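Local structure of Alpha/beta hydrolase (Legionella pneumophila subsp. pneumophila str. Philadelphia 1, 4EZI) at residues A[194-199]-A[308-313]. The protein is of unknown function but adopts the alpha/beta hydrolase fold and may act as a triacylglycerol lipase. Residues are numbered along the deposited sequence; the frame is centred on the assembly and turned at random.
Sequences VAPGSA and APLLLV
Val194 and Leu310, and three residues further on Gly197 and Val313, pair the backbones of two neighbouring parallel strands in the central sheet of this alpha/beta hydrolase fold; the axes of segments 194-197 and 310-313 approach to 4.7 Å and differ by 13° in direction. Four backbone hydrogen bonds join them. Val194 uses both its polar atoms: its N donates to Pro309 O, and its O accepts from Leu311 N at 2.9 Å. Further along, Val313 N reaches Pro196 O at 3.2 Å, and Val313 O receives Ser198 N. Between these pairs Pro196 has no N-H to offer Leu311 O. That oxygen is met by carbon instead, lying 3.2 Å from Ala195 CA in a CA-H...O contact and, in the Pro196 conformer given, equally close to Pro196 CD.

Apolar side chains pack on both faces. On the one carrying Val194, Pro196, Leu310 and Leu312, Leu310 CD1 approaches Val194 CG1 to 3.8 Å; in the same proline conformer it also touches Pro196 CD, and Leu312 CD2 lies 3.6 Å from Pro196 CG. Val194 CG1 is anti to the backbone N (chi1 -178°), which sets it beside Leu310 CD1. Helix 170-185 packs on Val194 and Pro196 through Phe179 and Ile176, and Tyr201 touches Pro196 and Leu312. On the other face, where Ala195 CB lies 4.2 Å from Leu311 CB, Ala195, Leu311 and Val313 lie under helix 355-370, whose Gln362 donates to Ala195 O.

Beyond Gly197, the side chain of Ser198 touches Asp318 and His351, members of a probable Ser-His-Asp triad with Ser169. Its own N is held by Val313 O at 2.8 Å, tilted 19° from the carbonyl plane.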
loop_
_atom_site.group_PDB
_atom_site.type_symbol
_atom_site.label_atom_id
_atom_site.label_comp_id
_atom_site.label_asym_id
_atom_site.label_seq_id
_atom_site.Cartn_x
_atom_site.Cartn_y
_atom_site.Cartn_z
ATOM N N VAL A 194 -0.950 -10.679 8.733
ATOM C CA VAL A 194 -0.753 -9.319 8.230
ATOM C C VAL A 194 0.758 -9.054 8.184
ATOM O O VAL A 194 1.443 -9.269 9.181
ATOM C CB VAL A 194 -1.476 -8.304 9.137
ATOM C CG1 VAL A 194 -1.301 -6.888 8.585
ATOM C CG2 VAL A 194 -2.953 -8.654 9.231
ATOM N N ALA A 195 1.262 -8.537 7.063
ATOM C CA ALA A 195 2.692 -8.319 6.906
ATOM C C ALA A 195 2.962 -7.021 6.106
ATOM O O ALA A 195 3.256 -7.055 4.912
ATOM C CB ALA A 195 3.365 -9.517 6.240
ATOM N N PRO A 196 2.864 -5.847 6.751
ATOM C CA PRO A 196 3.233 -4.601 6.094
ATOM C C PRO A 196 4.725 -4.560 5.827
ATOM O O PRO A 196 5.516 -4.779 6.733
ATOM C CB PRO A 196 2.829 -3.532 7.112
ATOM C CG PRO A 196 2.972 -4.213 8.395
ATOM C CD PRO A 196 2.493 -5.617 8.155
ATOM N N GLY A 197 5.090 -4.213 4.589
ATOM C CA GLY A 197 6.460 -4.117 4.158
ATOM C C GLY A 197 6.934 -2.683 4.064
ATOM O O GLY A 197 6.295 -1.840 3.429
ATOM N N SER A 198 8.060 -2.400 4.727
ATOM C CA SER A 198 8.734 -1.101 4.672
ATOM C C SER A 198 7.746 0.065 4.773
ATOM O O SER A 198 7.763 0.986 3.953
ATOM C CB SER A 198 9.598 -0.999 3.411
ATOM O OG SER A 198 10.573 -2.038 3.433
ATOM N N ALA A 199 6.900 0.020 5.795
ATOM C CA ALA A 199 5.895 1.056 5.958
ATOM C C ALA A 199 6.478 2.261 6.684
ATOM O O ALA A 199 7.395 2.138 7.497
ATOM C CB ALA A 199 4.748 0.546 6.771
ATOM N N ALA A 308 -4.716 -10.621 14.448
ATOM C CA ALA A 308 -4.071 -11.646 13.644
ATOM C C ALA A 308 -2.576 -11.539 13.854
ATOM O O ALA A 308 -2.074 -10.462 14.208
ATOM C CB ALA A 308 -4.380 -11.447 12.166
ATOM N N PRO A 309 -1.845 -12.628 13.604
ATOM C CA PRO A 309 -0.390 -12.551 13.572
ATOM C C PRO A 309 0.087 -11.430 12.666
ATOM O O PRO A 309 -0.447 -11.258 11.553
ATOM C CB PRO A 309 0.012 -13.924 13.021
ATOM C CG PRO A 309 -1.113 -14.823 13.398
ATOM C CD PRO A 309 -2.355 -13.997 13.365
ATOM N N LEU A 310 1.103 -10.720 13.134
ATOM C CA LEU A 310 1.571 -9.489 12.513
ATOM C C LEU A 310 3.089 -9.490 12.391
ATOM O O LEU A 310 3.794 -9.633 13.393
ATOM C CB LEU A 310 1.103 -8.291 13.341
ATOM C CG LEU A 310 1.571 -6.902 12.919
ATOM C CD1 LEU A 310 1.029 -6.544 11.539
ATOM C CD2 LEU A 310 1.145 -5.876 13.969
ATOM N N LEU A 311 3.560 -9.272 11.164
ATOM C CA LEU A 311 4.977 -9.188 10.861
ATOM C C LEU A 311 5.294 -7.812 10.278
ATOM O O LEU A 311 4.800 -7.497 9.221
ATOM C CB LEU A 311 5.399 -10.263 9.850
ATOM C CG LEU A 311 6.834 -10.165 9.337
ATOM C CD1 LEU A 311 7.836 -10.357 10.440
ATOM C CD2 LEU A 311 7.112 -11.116 8.177
ATOM N N LEU A 312 6.133 -7.024 10.941
ATOM C CA LEU A 312 6.591 -5.754 10.398
ATOM C C LEU A 312 7.935 -6.046 9.745
ATOM O O LEU A 312 8.919 -6.307 10.448
ATOM C CB LEU A 312 6.742 -4.701 11.504
ATOM C CG LEU A 312 5.574 -4.539 12.472
ATOM C CD1 LEU A 312 5.873 -3.350 13.414
ATOM C CD2 LEU A 312 4.222 -4.391 11.732
ATOM N N VAL A 313 7.983 -6.050 8.418
ATOM C CA VAL A 313 9.180 -6.469 7.701
ATOM C C VAL A 313 9.688 -5.352 6.777
ATOM O O VAL A 313 8.927 -4.790 5.994
ATOM C CB VAL A 313 8.953 -7.816 6.967
ATOM C CG1 VAL A 313 7.669 -7.814 6.103
ATOM C CG2 VAL A 313 10.180 -8.207 6.167
#